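Local coordinates for uncharacterized protein from DUF364 family (Desulfitobacterium hafniense, PDB 3L5O) that is of unknown function but, joining an enolase-like fold to a Rossmann-like fold, possibly acts in heavy-metal chelation and probably binds an adenosyl group, at residues E33-D38 and N102-N107; R112-I117 and L224-F229; L166-E171 and V197-L202. One frame throughout, in Å; residues are numbered along the deposited sequence.

Contact 1 is the most buried of the three and meets mainly through an aromatic pair, with no hydrogen bond between its segments; contacts 2 and 3 are partly buried and bring in polar atoms, by a bridging water and by a direct indole-carboxylate hydrogen bond. Contacts 1 and 2 adjoin, their centres about 15 Å apart, and helices 91-105 and 108-113 follow each other in the chain. Asn106 OD1 lies 3.0 Å from Leu224 N, probably as a hydrogen bond, and Tyr105 packs on Ala225. Contact 3 lies on the other side of the chain's centre, about 26 Å from contact 1 between centres, in the seven-stranded sheet's part of the fold, where imidazole is bound.

Contact 1: residues E33-D38 and N102-N107; sequences EDFLVD and NAYYNN
Phe35 and Tyr104 are brought together by contrasting first torsions. In Phe35 the ring carbon CG lies opposite the carbonyl carbon and beside the backbone N (chi1 -71°), extending a CB that already points at the helix. In Tyr104 CG lies opposite the backbone N (chi1 174°); its CB does not aim at the 33-38 loop, yet the end of the side chain comes nearer to it. The rings form a T-shaped (edge-to-face) stack, with planes at 83° and centroids of Phe35 and Tyr104 5.0 Å apart. Tyr104 supplies the edge and Phe35 the face. The evidence is in the atom pairs: Tyr104 CD1 comes within 3.6 Å of Phe35 CZ, and Tyr104 CE1 is 3.7 Å from the same CZ. Tyr104 CD1 is farther from Phe35 CD1, at 4.1 Å, so the edge sits over the outer rim of the face and not over its centre.

The contact joins the loop between helix 22-29 and strand 39-42 to the C-terminal end of helix 91-105. The three-stranded antiparallel sheet that begins with 39-42, followed by helices, is consistent with the enolase-like part of the protein. Leu79 of helix 79-83 and Ser51 of strand 46-51 also touch Phe35.

With an alanine in place of Phe35, the edge of Tyr104 would lose the aromatic face it meets, and a gap would probably open between loop and helix. Asn107 approaches Phe35 from the rim, its ND2 4.3 Å from Phe35 CE2 and near the ring plane. Asn107 is the N-cap of the next helix, and its OD1 makes a weak hydrogen bond to Gln109 N. On its other side Tyr104 meets a second aromatic group, placing CD2 3.5 Å above the centre of the Tyr105 ring.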
loop_
_atom_site.group_PDB
_atom_site.type_symbol
_atom_site.label_atom_id
_atom_site.label_comp_id
_atom_site.label_asym_id
_atom_site.label_seq_id
_atom_site.Cartn_x
_atom_site.Cartn_y
_atom_site.Cartn_z
ATOM N N GLU A 33 -1.230 -14.538 -16.155
ATOM C CA GLU A 33 -2.116 -15.626 -15.733
ATOM C C GLU A 33 -1.466 -16.804 -15.042
ATOM O O GLU A 33 -2.105 -17.479 -14.236
ATOM C CB GLU A 33 -2.768 -16.214 -16.955
ATOM C CG GLU A 33 -4.091 -15.606 -17.211
ATOM C CD GLU A 33 -4.781 -16.407 -18.237
ATOM O OE1 GLU A 33 -4.362 -16.276 -19.388
ATOM O OE2 GLU A 33 -5.663 -17.192 -17.838
ATOM N N ASP A 34 -0.212 -17.063 -15.411
ATOM C CA ASP A 34 0.551 -18.200 -14.904
ATOM C C ASP A 34 0.666 -18.193 -13.377
ATOM O O ASP A 34 0.812 -19.255 -12.766
ATOM C CB ASP A 34 1.958 -18.190 -15.515
ATOM C CG ASP A 34 1.965 -18.512 -17.021
ATOM O OD1 ASP A 34 0.896 -18.831 -17.609
ATOM O OD2 ASP A 34 3.023 -18.479 -17.705
ATOM N N PHE A 35 0.588 -17.007 -12.769
ATOM C CA PHE A 35 0.736 -16.875 -11.320
ATOM C C PHE A 35 -0.513 -17.330 -10.590
ATOM O O PHE A 35 -1.609 -16.808 -10.858
ATOM C CB PHE A 35 1.044 -15.428 -10.933
ATOM C CG PHE A 35 2.423 -14.984 -11.318
ATOM C CD1 PHE A 35 2.739 -14.725 -12.654
ATOM C CD2 PHE A 35 3.412 -14.848 -10.365
ATOM C CE1 PHE A 35 4.013 -14.340 -13.026
ATOM C CE2 PHE A 35 4.689 -14.462 -10.732
ATOM C CZ PHE A 35 4.986 -14.213 -12.072
ATOM N N LEU A 36 -0.342 -18.249 -9.629
ATOM C CA LEU A 36 -1.461 -18.753 -8.816
ATOM C C LEU A 36 -1.378 -18.319 -7.388
ATOM O O LEU A 36 -0.298 -17.939 -6.922
ATOM C CB LEU A 36 -1.505 -20.290 -8.859
ATOM C CG LEU A 36 -1.383 -20.947 -10.228
ATOM C CD1 LEU A 36 -1.319 -22.458 -10.081
ATOM C CD2 LEU A 36 -2.555 -20.558 -11.121
ATOM N N VAL A 37 -2.537 -18.301 -6.715
ATOM C CA VAL A 37 -2.624 -18.119 -5.261
ATOM C C VAL A 37 -2.208 -19.456 -4.673
ATOM O O VAL A 37 -2.975 -20.424 -4.734
ATOM C CB VAL A 37 -4.084 -17.790 -4.809
ATOM C CG1 VAL A 37 -4.185 -17.622 -3.296
ATOM C CG2 VAL A 37 -4.613 -16.531 -5.505
ATOM N N ASP A 38 -0.974 -19.554 -4.186
ATOM C CA ASP A 38 -0.475 -20.833 -3.632
ATOM C C ASP A 38 -0.691 -20.974 -2.117
ATOM O O ASP A 38 -0.689 -22.083 -1.576
ATOM C CB ASP A 38 0.998 -21.041 -4.003
ATOM C CG ASP A 38 1.180 -21.179 -5.491
ATOM O OD1 ASP A 38 0.411 -21.964 -6.102
ATOM O OD2 ASP A 38 2.010 -20.519 -6.141
ATOM N N ASN A 102 0.116 -7.747 -4.841
ATOM C CA ASN A 102 1.478 -7.534 -4.340
ATOM C C ASN A 102 2.307 -8.813 -4.402
ATOM O O ASN A 102 3.539 -8.753 -4.391
ATOM C CB ASN A 102 1.451 -6.943 -2.927
ATOM C CG ASN A 102 0.996 -5.486 -2.914
ATOM O OD1 ASN A 102 1.201 -4.742 -3.867
ATOM N ND2 ASN A 102 0.370 -5.089 -1.840
ATOM N N ALA A 103 1.638 -9.963 -4.495
ATOM C CA ALA A 103 2.325 -11.251 -4.682
ATOM C C ALA A 103 2.996 -11.290 -6.046
ATOM O O ALA A 103 4.049 -11.839 -6.167
ATOM C CB ALA A 103 1.369 -12.395 -4.539
ATOM N N TYR A 104 2.393 -10.691 -7.073
ATOM C CA TYR A 104 3.106 -10.533 -8.362
ATOM C C TYR A 104 4.181 -9.423 -8.252
ATOM O O TYR A 104 5.357 -9.728 -8.306
ATOM C CB TYR A 104 2.175 -10.188 -9.498
ATOM C CG TYR A 104 2.930 -9.892 -10.768
ATOM C CD1 TYR A 104 3.681 -10.883 -11.400
ATOM C CD2 TYR A 104 2.884 -8.642 -11.345
ATOM C CE1 TYR A 104 4.376 -10.615 -12.566
ATOM C CE2 TYR A 104 3.571 -8.366 -12.510
ATOM C CZ TYR A 104 4.304 -9.353 -13.113
ATOM O OH TYR A 104 4.953 -9.035 -14.266
ATOM N N TYR A 105 3.768 -8.161 -8.100
ATOM C CA TYR A 105 4.706 -7.027 -8.251
ATOM C C TYR A 105 5.877 -6.993 -7.259
ATOM O O TYR A 105 7.004 -6.525 -7.599
ATOM C CB TYR A 105 3.952 -5.707 -8.208
ATOM C CG TYR A 105 3.015 -5.493 -9.368
ATOM C CD1 TYR A 105 3.499 -5.063 -10.603
ATOM C CD2 TYR A 105 1.642 -5.705 -9.237
ATOM C CE1 TYR A 105 2.655 -4.882 -11.681
ATOM C CE2 TYR A 105 0.784 -5.524 -10.327
ATOM C CZ TYR A 105 1.298 -5.101 -11.546
ATOM O OH TYR A 105 0.485 -4.890 -12.646
ATOM N N ASN A 106 5.626 -7.515 -6.058
ATOM C CA ASN A 106 6.601 -7.473 -4.965
ATOM C C ASN A 106 7.337 -8.788 -4.787
ATOM O O ASN A 106 8.001 -9.006 -3.769
ATOM C CB ASN A 106 5.961 -7.038 -3.614
ATOM C CG ASN A 106 5.262 -5.683 -3.687
ATOM O OD1 ASN A 106 5.221 -5.043 -4.736
ATOM N ND2 ASN A 106 4.686 -5.251 -2.563
ATOM N N ASN A 107 7.207 -9.666 -5.780
ATOM C CA ASN A 107 8.055 -10.832 -5.942
ATOM C C ASN A 107 9.463 -10.268 -6.167
ATOM O O ASN A 107 9.614 -9.356 -6.961
ATOM C CB ASN A 107 7.554 -11.639 -7.178
ATOM C CG ASN A 107 8.362 -12.848 -7.451
ATOM O OD1 ASN A 107 9.579 -12.787 -7.495
ATOM N ND2 ASN A 107 7.694 -13.975 -7.644
#

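Contact 2: residues R112-I117 and L224-F229; sequences REHGVI and LAPVLF
The Schellman turn that ends helix 108-113 carries His114 and Val116 against Pro226 and Leu224, the former being the first residue of a 3-10 segment lying between strands 214-218 and 235-241. The turn is identified by Gly115 in the C-prime position, with positive phi (88°), and by two bonds, Val116 N to Ala111 O and Gly115 N to Arg112 O, the latter 3.2 Å. Pro226 CG lies 3.6 Å from His114 O and 3.8 Å from His114 CB. Two residues on, beyond Gly115, Val116 CG2 meets Leu224 CB at 4.2 Å, a looser apolar contact that strand 263-269 extends, Ile268 touching Val116 and Val266 touching Leu224.

The polar part runs through a water. It lies in the plane of the imidazole ring, 2.7 Å from His114 ND1, and donates a hydrogen bond of 2.6 Å to Leu224 O. The two protein atoms themselves, His114 ND1 and Leu224 O, are 4.5 Å apart, too far for a direct bond. No hydrogen bond passes straight between the segments, so apart from apolar packing their polar connection depends on this one water, which probably restrains the rotation of the His114 ring.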
loop_
_atom_site.group_PDB
_atom_site.type_symbol
_atom_site.label_atom_id
_atom_site.label_comp_id
_atom_site.label_asym_id
_atom_site.label_seq_id
_atom_site.Cartn_x
_atom_site.Cartn_y
_atom_site.Cartn_z
ATOM N N ARG A 112 12.762 -6.702 -9.373
ATOM C CA ARG A 112 14.054 -6.468 -10.024
ATOM C C ARG A 112 13.942 -6.222 -11.533
ATOM O O ARG A 112 14.608 -5.333 -12.063
ATOM C CB ARG A 112 15.003 -7.635 -9.744
ATOM C CG ARG A 112 15.560 -7.634 -8.321
ATOM C CD ARG A 112 17.050 -7.974 -8.225
ATOM N NE ARG A 112 17.557 -7.872 -6.852
ATOM C CZ ARG A 112 17.408 -8.807 -5.907
ATOM N NH1 ARG A 112 16.749 -9.939 -6.161
ATOM N NH2 ARG A 112 17.918 -8.607 -4.693
ATOM N N GLU A 113 13.087 -6.987 -12.209
ATOM C CA GLU A 113 12.840 -6.813 -13.644
ATOM C C GLU A 113 12.185 -5.464 -13.963
ATOM O O GLU A 113 12.386 -4.918 -15.044
ATOM C CB GLU A 113 11.966 -7.951 -14.181
ATOM C CG GLU A 113 12.640 -9.315 -14.144
ATOM C CD GLU A 113 11.680 -10.489 -14.315
ATOM O OE1 GLU A 113 10.437 -10.288 -14.257
ATOM O OE2 GLU A 113 12.176 -11.626 -14.513
ATOM N N HIS A 114 11.401 -4.942 -13.022
ATOM C CA HIS A 114 10.753 -3.627 -13.148
ATOM C C HIS A 114 11.596 -2.454 -12.576
ATOM O O HIS A 114 11.084 -1.340 -12.429
ATOM C CB HIS A 114 9.377 -3.641 -12.450
ATOM C CG HIS A 114 8.354 -4.506 -13.118
ATOM N ND1 HIS A 114 7.308 -5.084 -12.429
ATOM C CD2 HIS A 114 8.207 -4.887 -14.409
ATOM C CE1 HIS A 114 6.558 -5.778 -13.265
ATOM N NE2 HIS A 114 7.088 -5.685 -14.474
ATOM N N GLY A 115 12.865 -2.706 -12.233
ATOM C CA GLY A 115 13.798 -1.657 -11.828
ATOM C C GLY A 115 13.823 -1.284 -10.352
ATOM O O GLY A 115 14.217 -0.167 -10.001
ATOM N N VAL A 116 13.407 -2.206 -9.487
ATOM C CA VAL A 116 13.490 -2.019 -8.043
ATOM C C VAL A 116 14.817 -2.587 -7.549
ATOM O O VAL A 116 15.181 -3.717 -7.901
ATOM C CB VAL A 116 12.332 -2.732 -7.316
ATOM C CG1 VAL A 116 12.507 -2.668 -5.799
ATOM C CG2 VAL A 116 10.989 -2.137 -7.729
ATOM N N ILE A 117 15.531 -1.809 -6.734
ATOM C CA ILE A 117 16.845 -2.222 -6.224
ATOM C C ILE A 117 16.802 -2.504 -4.714
ATOM O O ILE A 117 16.211 -1.741 -3.938
ATOM C CB ILE A 117 17.936 -1.170 -6.570
ATOM C CG1 ILE A 117 17.962 -0.870 -8.078
ATOM C CG2 ILE A 117 19.310 -1.656 -6.113
ATOM C CD1 ILE A 117 18.293 -2.074 -8.971
ATOM N N LEU A 224 4.765 -2.386 -6.016
ATOM C CA LEU A 224 5.968 -1.830 -6.587
ATOM C C LEU A 224 5.871 -1.903 -8.108
ATOM O O LEU A 224 6.691 -2.540 -8.794
ATOM C CB LEU A 224 7.179 -2.568 -6.014
ATOM C CG LEU A 224 7.348 -2.387 -4.486
ATOM C CD1 LEU A 224 8.324 -3.384 -3.923
ATOM C CD2 LEU A 224 7.793 -0.966 -4.102
ATOM N N ALA A 225 4.849 -1.204 -8.603
ATOM C CA ALA A 225 4.299 -1.344 -9.935
ATOM C C ALA A 225 4.487 -0.009 -10.658
ATOM O O ALA A 225 3.660 0.915 -10.508
ATOM C CB ALA A 225 2.832 -1.666 -9.833
ATOM N N PRO A 226 5.583 0.114 -11.405
ATOM C CA PRO A 226 5.892 1.349 -12.138
ATOM C C PRO A 226 4.764 1.851 -13.025
ATOM O O PRO A 226 4.775 3.022 -13.352
ATOM C CB PRO A 226 7.097 0.967 -12.992
ATOM C CG PRO A 226 7.729 -0.186 -12.297
ATOM C CD PRO A 226 6.626 -0.913 -11.580
ATOM N N VAL A 227 3.820 0.999 -13.420
ATOM C CA VAL A 227 2.649 1.444 -14.168
ATOM C C VAL A 227 1.879 2.530 -13.393
ATOM O O VAL A 227 1.300 3.448 -13.975
ATOM C CB VAL A 227 1.722 0.237 -14.559
ATOM C CG1 VAL A 227 0.929 -0.270 -13.362
ATOM C CG2 VAL A 227 0.794 0.596 -15.712
ATOM N N LEU A 228 1.923 2.460 -12.072
ATOM C CA LEU A 228 1.333 3.508 -11.229
ATOM C C LEU A 228 1.884 4.930 -11.494
ATOM O O LEU A 228 1.183 5.910 -11.266
ATOM C CB LEU A 228 1.449 3.118 -9.743
ATOM C CG LEU A 228 0.727 1.804 -9.364
ATOM C CD1 LEU A 228 1.041 1.335 -7.962
ATOM C CD2 LEU A 228 -0.785 1.898 -9.550
ATOM N N PHE A 229 3.105 5.045 -12.018
ATOM C CA PHE A 229 3.693 6.347 -12.326
ATOM C C PHE A 229 3.029 7.001 -13.537
ATOM O O PHE A 229 3.203 8.186 -13.793
ATOM C CB PHE A 229 5.197 6.216 -12.594
ATOM C CG PHE A 229 6.000 5.665 -11.438
ATOM C CD1 PHE A 229 5.744 6.053 -10.126
ATOM C CD2 PHE A 229 7.049 4.783 -11.680
ATOM C CE1 PHE A 229 6.489 5.543 -9.076
ATOM C CE2 PHE A 229 7.811 4.287 -10.633
ATOM C CZ PHE A 229 7.529 4.668 -9.337
HETATM O O HOH W 1 7.324 -4.895 -9.748
#

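Contact 3: residues L166-E171 and V197-L202; sequences LEWSPE and VVDKTL. With IMD (imidazole), chain D.
Trp168 and Asp199 meet in the Rossmann-like part of the fold: Trp168 comes just past Glu167, and Asp199 lies on the weakly bonded helix 195-199, after strand 189-193. Asp199 also opens an Asx turn, its OD1 accepting Thr201 N at 3.3 Å. Its CG sits in the crowded position between backbone N and carbonyl carbon (chi1 60°). Thr201 takes the like position with OG1, which donates to the same Asp199 OD1 at 2.7 Å. Both Thr201 donors reach OD1 from one face of the carboxylate, the N on its anti side and the hydroxyl on its syn side, which should restrain the group's rotation.

The other oxygen, OD2, meets both the indole and an imidazole. With its CG beside the backbone N and opposite the carbonyl carbon, Trp168 donates from NE1 to Asp199 OD2 at 2.9 Å with a nearly straight N-H...O angle of 173°. The acceptor lies in the indole plane, but the donor stands above the carboxylate plane, the two planes being 84° apart.

The imidazole, probably from the crystallisation liquor, has its N3 2.7 Å from Asp199 OD2 and weakly hydrogen-bonded to Asp199 OD1. A second imidazole lies close by, consistent with a ligand-binding site. Arg61 forms a cation-pi contact with Trp168. Beside the bond, the methyl CG2 of Thr201 rests 3.8 Å from Trp168 CZ2.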
loop_
_atom_site.group_PDB
_atom_site.type_symbol
_atom_site.label_atom_id
_atom_site.label_comp_id
_atom_site.label_asym_id
_atom_site.label_seq_id
_atom_site.Cartn_x
_atom_site.Cartn_y
_atom_site.Cartn_z
ATOM N N LEU A 166 -4.318 13.544 7.941
ATOM C CA LEU A 166 -5.735 13.233 7.684
ATOM C C LEU A 166 -5.917 11.766 7.909
ATOM O O LEU A 166 -5.145 10.976 7.380
ATOM C CB LEU A 166 -6.096 13.561 6.245
ATOM C CG LEU A 166 -6.054 15.025 5.801
ATOM C CD1 LEU A 166 -4.699 15.420 5.202
ATOM C CD2 LEU A 166 -7.099 15.254 4.797
ATOM N N GLU A 167 -6.910 11.388 8.719
ATOM C CA GLU A 167 -7.230 9.975 8.998
ATOM C C GLU A 167 -8.744 9.754 9.065
ATOM O O GLU A 167 -9.504 10.669 9.354
ATOM C CB GLU A 167 -6.639 9.567 10.348
ATOM C CG GLU A 167 -5.121 9.696 10.467
ATOM C CD GLU A 167 -4.641 9.682 11.913
ATOM O OE1 GLU A 167 -5.209 10.416 12.724
ATOM O OE2 GLU A 167 -3.683 8.950 12.237
ATOM N N TRP A 168 -9.191 8.521 8.850
ATOM C CA TRP A 168 -10.604 8.141 9.041
ATOM C C TRP A 168 -11.052 8.444 10.418
ATOM O O TRP A 168 -12.146 8.961 10.594
ATOM C CB TRP A 168 -10.846 6.638 8.794
ATOM C CG TRP A 168 -11.039 6.284 7.365
ATOM C CD1 TRP A 168 -10.248 5.451 6.601
ATOM C CD2 TRP A 168 -12.097 6.728 6.502
ATOM N NE1 TRP A 168 -10.751 5.360 5.322
ATOM C CE2 TRP A 168 -11.882 6.130 5.225
ATOM C CE3 TRP A 168 -13.208 7.580 6.665
ATOM C CZ2 TRP A 168 -12.731 6.357 4.129
ATOM C CZ3 TRP A 168 -14.066 7.804 5.566
ATOM C CH2 TRP A 168 -13.809 7.196 4.310
ATOM N N SER A 169 -10.224 8.089 11.398
ATOM C CA SER A 169 -10.533 8.292 12.800
ATOM C C SER A 169 -9.400 9.089 13.398
ATOM O O SER A 169 -8.455 8.516 13.931
ATOM C CB SER A 169 -10.675 6.941 13.545
ATOM O OG SER A 169 -11.703 6.137 12.986
ATOM N N PRO A 170 -9.461 10.409 13.308
ATOM C CA PRO A 170 -8.292 11.221 13.638
ATOM C C PRO A 170 -7.924 11.276 15.122
ATOM O O PRO A 170 -8.805 11.362 15.976
ATOM C CB PRO A 170 -8.681 12.607 13.131
ATOM C CG PRO A 170 -10.167 12.609 13.079
ATOM C CD PRO A 170 -10.609 11.222 12.874
ATOM N N GLU A 171 -6.619 11.288 15.399
ATOM C CA GLU A 171 -6.101 11.561 16.733
ATOM C C GLU A 171 -6.163 13.048 16.946
ATOM O O GLU A 171 -6.492 13.797 16.033
ATOM C CB GLU A 171 -4.642 11.120 16.866
ATOM C CG GLU A 171 -4.307 9.702 16.409
ATOM C CD GLU A 171 -2.800 9.442 16.484
ATOM O OE1 GLU A 171 -2.251 9.417 17.617
ATOM O OE2 GLU A 171 -2.167 9.279 15.410
ATOM N N VAL A 197 -5.886 2.173 -1.354
ATOM C CA VAL A 197 -6.197 1.252 -2.441
ATOM C C VAL A 197 -7.368 0.402 -2.028
ATOM O O VAL A 197 -8.348 0.241 -2.787
ATOM C CB VAL A 197 -4.975 0.317 -2.767
ATOM C CG1 VAL A 197 -5.328 -0.722 -3.841
ATOM C CG2 VAL A 197 -3.814 1.147 -3.188
ATOM N N VAL A 198 -7.277 -0.139 -0.820
ATOM C CA VAL A 198 -8.300 -1.042 -0.312
ATOM C C VAL A 198 -9.652 -0.353 -0.138
ATOM O O VAL A 198 -10.698 -0.896 -0.493
ATOM C CB VAL A 198 -7.871 -1.645 1.040
ATOM C CG1 VAL A 198 -9.017 -2.438 1.660
ATOM C CG2 VAL A 198 -6.612 -2.534 0.888
ATOM N N ASP A 199 -9.669 0.856 0.404
ATOM C CA ASP A 199 -10.976 1.466 0.622
ATOM C C ASP A 199 -11.493 2.331 -0.552
ATOM O O ASP A 199 -12.603 2.850 -0.497
ATOM C CB ASP A 199 -11.053 2.157 1.996
ATOM C CG ASP A 199 -10.078 3.211 2.149
ATOM O OD1 ASP A 199 -9.675 3.752 1.088
ATOM O OD2 ASP A 199 -9.666 3.587 3.281
ATOM N N LYS A 200 -10.719 2.408 -1.629
ATOM C CA LYS A 200 -11.129 3.098 -2.866
ATOM C C LYS A 200 -11.197 4.619 -2.735
ATOM O O LYS A 200 -11.818 5.297 -3.542
ATOM C CB LYS A 200 -12.428 2.521 -3.445
ATOM C CG LYS A 200 -12.236 1.450 -4.561
ATOM C CD LYS A 200 -11.673 0.126 -4.084
ATOM C CE LYS A 200 -12.720 -0.683 -3.296
ATOM N NZ LYS A 200 -12.031 -1.885 -2.694
ATOM N N THR A 201 -10.499 5.163 -1.747
ATOM C CA THR A 201 -10.336 6.627 -1.634
ATOM C C THR A 201 -9.237 7.130 -2.549
ATOM O O THR A 201 -9.183 8.328 -2.860
ATOM C CB THR A 201 -10.029 7.047 -0.177
ATOM O OG1 THR A 201 -8.929 6.286 0.351
ATOM C CG2 THR A 201 -11.225 6.755 0.706
ATOM N N LEU A 202 -8.364 6.223 -2.988
ATOM C CA LEU A 202 -7.151 6.623 -3.691
ATOM C C LEU A 202 -7.412 7.479 -4.940
ATOM O O LEU A 202 -6.776 8.493 -5.091
ATOM C CB LEU A 202 -6.267 5.412 -4.041
ATOM C CG LEU A 202 -4.936 5.721 -4.740
ATOM C CD1 LEU A 202 -4.022 6.561 -3.880
ATOM C CD2 LEU A 202 -4.213 4.418 -5.103
HETATM N N1 IMD D . -6.889 6.146 5.048
HETATM C C2 IMD D . -6.852 5.188 4.088
HETATM N N3 IMD D . -7.752 5.502 3.143
HETATM C C4 IMD D . -8.366 6.645 3.491
HETATM C C5 IMD D . -7.823 7.052 4.704
#